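Local coordinates for beta-ketoacyl-[acyl-carrier-protein] synthase FabY (Pseudomonas aeruginosa, PDB 4CW4) that catalyses the condensation of acetyl-CoA with malonyl-ACP to acetoacetyl-ACP, the primer that starts bacterial fatty acid synthesis, at residues 90-95 against 170-175; 530-535 against 548-553. All blocks are in the same frame, centred on the assembly; numbering follows the deposited sequence.

Contact 1: 90-95 against 170-175; sequences LVRRIE and AGQLPT
Strands 91-93 and 169-171 run antiparallel as a two-stranded sheet, held at the hydrogen-bonded pair Arg92-Ala170 by two nearly straight bonds, from Ala170 N to Arg92 O (3.0 Å) and from Arg92 N to Ala170 O; beyond it both chains leave the strand and side chains take over. Arg92 carries most of this. Its CG sits in the crowded position between N and carbonyl carbon (chi1 56°), and the chain then runs extended to NE, turning the guanidinium edge to the carbonyls of 172-173. NH1 donates to Gln172 O at 2.9 Å and, within its own segment, to Leu90 O on a lone pair. NH2 reaches Leu173 O at 2.9 Å and, with a more bent bond tilted from the guanidinium plane, Thr175 OG1. NE completes the set with a salt bridge to Glu95 OE2, met from above the carboxylate plane, so every nitrogen of this buried cation is engaged, which leaves the group little freedom to turn. Gln172 CB lies over one guanidinium face. All this belongs to the ketosynthase domain of the thiolase-like superfamily; the side chain of Val91 lies about 8 Å from that of His477, predicted to be catalytic, and Val91 shares a backbone hydrogen bond with Tyr474. The Gln172 side chain, extended beyond CG, brings its amide almost parallel to the guanidinium and bonds to the backbone of 93-95: NE2 donates to Arg93 O (3.0 Å, 173°) and also to Ala170 O, while OE1 takes Glu95 N at 2.9 Å on an in-plane lone pair. Thr175 OG1 donates to Glu95 OE1 at 2.6 Å, on the syn lone pair, so the threonine hydroxyl bridges acid and arginine; Gln97 NE2 also hydrogen-bonds Glu95 OE1. Ile94 CG1 rests on Ala170 CB, 3.8 Å away.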
loop_
_atom_site.group_PDB
_atom_site.type_symbol
_atom_site.label_atom_id
_atom_site.label_comp_id
_atom_site.label_asym_id
_atom_site.label_seq_id
_atom_site.Cartn_x
_atom_site.Cartn_y
_atom_site.Cartn_z
ATOM N N LEU A 90 -23.546 -10.138 11.466
ATOM C CA LEU A 90 -22.683 -11.238 11.038
ATOM C C LEU A 90 -22.785 -11.489 9.535
ATOM O O LEU A 90 -23.422 -10.714 8.801
ATOM C CB LEU A 90 -22.934 -12.504 11.863
ATOM C CG LEU A 90 -22.778 -12.352 13.385
ATOM C CD1 LEU A 90 -22.832 -13.710 14.032
ATOM C CD2 LEU A 90 -21.488 -11.620 13.777
ATOM N N VAL A 91 -22.115 -12.530 9.065
ATOM C CA VAL A 91 -22.214 -12.939 7.660
ATOM C C VAL A 91 -23.674 -13.259 7.317
ATOM O O VAL A 91 -24.368 -13.948 8.065
ATOM C CB VAL A 91 -21.338 -14.182 7.378
ATOM C CG1 VAL A 91 -21.605 -14.748 5.987
ATOM C CG2 VAL A 91 -19.884 -13.834 7.561
ATOM N N ARG A 92 -24.148 -12.743 6.183
ATOM C CA ARG A 92 -25.534 -12.960 5.745
ATOM C C ARG A 92 -25.683 -12.555 4.286
ATOM O O ARG A 92 -24.731 -12.040 3.694
ATOM C CB ARG A 92 -26.502 -12.158 6.628
ATOM C CG ARG A 92 -26.229 -10.656 6.685
ATOM C CD ARG A 92 -26.891 -10.034 7.922
ATOM N NE ARG A 92 -26.913 -8.571 7.857
ATOM C CZ ARG A 92 -25.907 -7.771 8.190
ATOM N NH1 ARG A 92 -24.769 -8.262 8.679
ATOM N NH2 ARG A 92 -26.048 -6.463 8.050
ATOM N N ARG A 93 -26.872 -12.737 3.724
ATOM C CA ARG A 93 -27.119 -12.356 2.335
ATOM C C ARG A 93 -26.873 -10.859 2.181
ATOM O O ARG A 93 -27.173 -10.068 3.078
ATOM C CB ARG A 93 -28.555 -12.717 1.905
ATOM C CG ARG A 93 -28.777 -12.751 0.386
ATOM C CD ARG A 93 -30.155 -13.314 0.026
ATOM N NE ARG A 93 -30.218 -13.789 -1.375
ATOM C CZ ARG A 93 -30.409 -12.999 -2.431
ATOM N NH1 ARG A 93 -30.577 -11.679 -2.278
ATOM N NH2 ARG A 93 -30.446 -13.522 -3.650
ATOM N N ILE A 94 -26.319 -10.474 1.039
ATOM C CA ILE A 94 -25.997 -9.082 0.758
ATOM C C ILE A 94 -27.263 -8.242 0.637
ATOM O O ILE A 94 -28.169 -8.582 -0.127
ATOM C CB ILE A 94 -25.186 -8.959 -0.540
ATOM C CG1 ILE A 94 -23.828 -9.663 -0.384
ATOM C CG2 ILE A 94 -24.982 -7.475 -0.912
ATOM C CD1 ILE A 94 -23.071 -9.820 -1.680
ATOM N N GLU A 95 -27.298 -7.146 1.382
ATOM C CA GLU A 95 -28.498 -6.316 1.523
ATOM C C GLU A 95 -28.489 -5.135 0.561
ATOM O O GLU A 95 -27.442 -4.752 0.040
ATOM C CB GLU A 95 -28.651 -5.892 2.991
ATOM C CG GLU A 95 -28.907 -7.109 3.881
ATOM C CD GLU A 95 -28.981 -6.805 5.355
ATOM O OE1 GLU A 95 -28.966 -5.612 5.738
ATOM O OE2 GLU A 95 -29.080 -7.782 6.133
ATOM N N ALA A 170 -22.091 -11.715 2.319
ATOM C CA ALA A 170 -20.970 -10.883 2.770
ATOM C C ALA A 170 -21.071 -10.594 4.255
ATOM O O ALA A 170 -22.166 -10.660 4.828
ATOM C CB ALA A 170 -20.943 -9.576 2.011
ATOM N N GLY A 171 -19.933 -10.255 4.861
ATOM C CA GLY A 171 -19.909 -9.723 6.219
ATOM C C GLY A 171 -20.138 -8.228 6.191
ATOM O O GLY A 171 -19.285 -7.473 5.746
ATOM N N GLN A 172 -21.310 -7.822 6.673
ATOM C CA GLN A 172 -21.822 -6.454 6.555
ATOM C C GLN A 172 -21.996 -5.820 7.914
ATOM O O GLN A 172 -22.433 -6.499 8.846
ATOM C CB GLN A 172 -23.188 -6.502 5.857
ATOM C CG GLN A 172 -23.110 -6.988 4.412
ATOM C CD GLN A 172 -24.410 -7.591 3.938
ATOM O OE1 GLN A 172 -25.311 -6.880 3.490
ATOM N NE2 GLN A 172 -24.517 -8.907 4.023
ATOM N N LEU A 173 -21.680 -4.534 8.044
ATOM C CA LEU A 173 -22.013 -3.830 9.278
ATOM C C LEU A 173 -23.476 -4.038 9.651
ATOM O O LEU A 173 -24.317 -4.257 8.777
ATOM C CB LEU A 173 -21.736 -2.328 9.153
ATOM C CG LEU A 173 -20.279 -1.898 8.942
ATOM C CD1 LEU A 173 -20.088 -0.391 9.090
ATOM C CD2 LEU A 173 -19.346 -2.640 9.876
ATOM N N PRO A 174 -23.788 -3.981 10.960
ATOM C CA PRO A 174 -25.177 -4.194 11.374
ATOM C C PRO A 174 -26.183 -3.325 10.599
ATOM O O PRO A 174 -25.984 -2.116 10.427
ATOM C CB PRO A 174 -25.162 -3.832 12.858
ATOM C CG PRO A 174 -23.748 -4.143 13.294
ATOM C CD PRO A 174 -22.911 -3.717 12.116
ATOM N N THR A 175 -27.263 -3.953 10.144
ATOM C CA THR A 175 -28.212 -3.258 9.279
ATOM C C THR A 175 -28.784 -2.057 10.007
ATOM O O THR A 175 -29.319 -2.186 11.122
ATOM C CB THR A 175 -29.340 -4.174 8.872
ATOM O OG1 THR A 175 -28.803 -5.371 8.308
ATOM C CG2 THR A 175 -30.280 -3.485 7.867
#

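Contact 2: 530-535 against 548-553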
loop_
_atom_site.group_PDB
_atom_site.type_symbol
_atom_site.label_atom_id
_atom_site.label_comp_id
_atom_site.label_asym_id
_atom_site.label_seq_id
_atom_site.Cartn_x
_atom_site.Cartn_y
_atom_site.Cartn_z
ATOM N N LEU A 530 -6.378 -18.541 29.405
ATOM C CA LEU A 530 -5.478 -18.415 28.274
ATOM C C LEU A 530 -4.687 -17.119 28.425
ATOM O O LEU A 530 -5.254 -16.076 28.761
ATOM C CB LEU A 530 -6.279 -18.453 26.977
ATOM C CG LEU A 530 -6.908 -19.799 26.654
ATOM C CD1 LEU A 530 -8.035 -19.640 25.642
ATOM C CD2 LEU A 530 -5.856 -20.773 26.167
ATOM N N GLU A 531 -3.377 -17.199 28.203
ATOM C CA GLU A 531 -2.459 -16.092 28.471
ATOM C C GLU A 531 -1.777 -15.570 27.224
ATOM O O GLU A 531 -1.252 -14.473 27.242
ATOM C CB GLU A 531 -1.368 -16.501 29.469
ATOM C CG GLU A 531 -1.875 -17.105 30.785
ATOM C CD GLU A 531 -2.536 -16.107 31.717
ATOM O OE1 GLU A 531 -2.817 -14.960 31.319
ATOM O OE2 GLU A 531 -2.800 -16.497 32.876
ATOM N N VAL A 532 -1.775 -16.369 26.160
ATOM C CA VAL A 532 -1.075 -16.017 24.934
ATOM C C VAL A 532 -1.922 -16.398 23.737
ATOM O O VAL A 532 -2.460 -17.494 23.693
ATOM C CB VAL A 532 0.250 -16.770 24.834
ATOM C CG1 VAL A 532 0.961 -16.497 23.481
ATOM C CG2 VAL A 532 1.138 -16.412 26.002
ATOM N N CYS A 533 -2.024 -15.485 22.763
ATOM C CA CYS A 533 -2.677 -15.799 21.500
ATOM C C CYS A 533 -1.714 -15.616 20.337
ATOM O O CYS A 533 -0.998 -14.602 20.256
ATOM C CB CYS A 533 -3.887 -14.903 21.256
ATOM S SG CYS A 533 -4.805 -15.352 19.759
ATOM N N PHE A 534 -1.716 -16.597 19.440
ATOM C CA PHE A 534 -1.016 -16.502 18.170
ATOM C C PHE A 534 -2.035 -16.155 17.088
ATOM O O PHE A 534 -2.960 -16.935 16.808
ATOM C CB PHE A 534 -0.343 -17.827 17.869
ATOM C CG PHE A 534 0.642 -18.232 18.929
ATOM C CD1 PHE A 534 1.864 -17.611 19.009
ATOM C CD2 PHE A 534 0.329 -19.202 19.857
ATOM C CE1 PHE A 534 2.769 -17.955 19.972
ATOM C CE2 PHE A 534 1.228 -19.545 20.834
ATOM C CZ PHE A 534 2.452 -18.922 20.895
ATOM N N ILE A 535 -1.868 -14.970 16.503
ATOM C CA ILE A 535 -2.714 -14.509 15.405
ATOM C C ILE A 535 -2.066 -14.952 14.092
ATOM O O ILE A 535 -0.915 -14.584 13.826
ATOM C CB ILE A 535 -2.824 -12.972 15.390
ATOM C CG1 ILE A 535 -3.235 -12.396 16.754
ATOM C CG2 ILE A 535 -3.793 -12.529 14.306
ATOM C CD1 ILE A 535 -4.536 -12.844 17.282
ATOM N N VAL A 548 2.185 -12.350 18.085
ATOM C CA VAL A 548 2.130 -12.831 19.465
ATOM C C VAL A 548 1.496 -11.765 20.352
ATOM O O VAL A 548 1.981 -10.632 20.431
ATOM C CB VAL A 548 3.546 -13.163 19.990
ATOM C CG1 VAL A 548 3.470 -13.710 21.410
ATOM C CG2 VAL A 548 4.227 -14.162 19.080
ATOM N N VAL A 549 0.417 -12.142 21.027
ATOM C CA VAL A 549 -0.295 -11.246 21.929
ATOM C C VAL A 549 -0.324 -11.871 23.318
ATOM O O VAL A 549 -0.681 -13.036 23.471
ATOM C CB VAL A 549 -1.761 -11.007 21.461
ATOM C CG1 VAL A 549 -2.390 -9.857 22.245
ATOM C CG2 VAL A 549 -1.837 -10.770 19.964
ATOM N N LEU A 550 0.073 -11.090 24.314
ATOM C CA LEU A 550 0.076 -11.504 25.712
ATOM C C LEU A 550 -1.124 -10.913 26.428
ATOM O O LEU A 550 -1.551 -9.803 26.118
ATOM C CB LEU A 550 1.347 -11.020 26.413
ATOM C CG LEU A 550 2.680 -11.312 25.718
ATOM C CD1 LEU A 550 3.837 -10.767 26.561
ATOM C CD2 LEU A 550 2.829 -12.809 25.457
ATOM N N SER A 551 -1.669 -11.651 27.396
ATOM C CA SER A 551 -2.810 -11.187 28.157
ATOM C C SER A 551 -2.464 -10.006 29.057
ATOM O O SER A 551 -1.291 -9.780 29.382
ATOM C CB SER A 551 -3.319 -12.318 29.073
ATOM O OG SER A 551 -2.353 -12.572 30.078
ATOM N N PRO A 552 -3.503 -9.303 29.540
ATOM C CA PRO A 552 -3.258 -8.307 30.584
ATOM C C PRO A 552 -2.524 -8.858 31.809
ATOM O O PRO A 552 -1.658 -8.159 32.344
ATOM C CB PRO A 552 -4.659 -7.831 30.941
ATOM C CG PRO A 552 -5.425 -7.997 29.681
ATOM C CD PRO A 552 -4.893 -9.250 29.051
ATOM N N ARG A 553 -2.845 -10.070 32.248
ATOM C CA ARG A 553 -2.177 -10.606 33.428
ATOM C C ARG A 553 -0.676 -10.713 33.210
ATOM O O ARG A 553 0.105 -10.337 34.082
ATOM C CB ARG A 553 -2.705 -11.987 33.813
ATOM C CG ARG A 553 -2.121 -12.483 35.134
ATOM C CD ARG A 553 -2.672 -13.839 35.545
ATOM N NE ARG A 553 -1.953 -14.918 34.872
ATOM C CZ ARG A 553 -0.725 -15.312 35.190
ATOM N NH1 ARG A 553 -0.061 -14.716 36.177
ATOM N NH2 ARG A 553 -0.154 -16.303 34.511
#
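Strands 532-535 and 548-550 form the antiparallel arms of a beta hairpin, 157° between their directions, with Cys533-Val549 as the hydrogen-bonded pair: Cys533 N to Val549 O and Val549 N to Cys533 O, both 2.9 Å. The tight part is apolar. On one face Val532 and Leu550 lie side by side, CG2 to CD2 at 4.0 Å, and Phe534 runs alongside Val548, whose CG2 meets CD1 and CE1 of the ring; Val532 CG1 sits over one ring face, offset toward its rim. Beside Cys533, Ile535 CG1 meets Val549 CG2 at 3.9 Å, the two side chains crossing obliquely. Toward the helix start the chemistry turns polar, and only Arg553 there is fully exposed. Ser551 N still bonds Glu531 O, but the Glu531 chain, bent at chi2 (-71°), splits its carboxylate: OE1 accepts from Ser551 OG at 2.7 Å, while OE2 lies in the guanidinium plane of Arg553, salt-bridged 2.7 Å from NE, which approaches from above the carboxylate plane; NH2 adds a weak bond. Ser551 is the N-cap of helix 552-563, its OG bonding both the carboxylate and Ile554 N in the first turn. Helix 482-496 packs on Ile535 and Val549, helix 409-425 on Val532, Phe534 and Val548; strand 434-437 runs parallel beside 532-539, and strand 387-394 flanks 543-550.

Both contacts are antiparallel pairings buried within the ketosynthase range, but they share no strand, and their nearest atoms are about 17 Å apart. Contact 1 joins a separate two-stranded sheet whose partners are distant in sequence; with so short a ladder, a buried arginine and glutamine, with a partly exposed glutamate and threonine, do the joining. Contact 2 lies in a local hairpin built into the larger sheet system between helices, where valine, leucine, isoleucine and phenylalanine dominate and charge is confined to the end at the helix start, with Arg553 at the surface. Both lie near predicted catalytic histidines: contact 1 near His477, and contact 2 with the Ile535 side chain about 8 Å from that of His439.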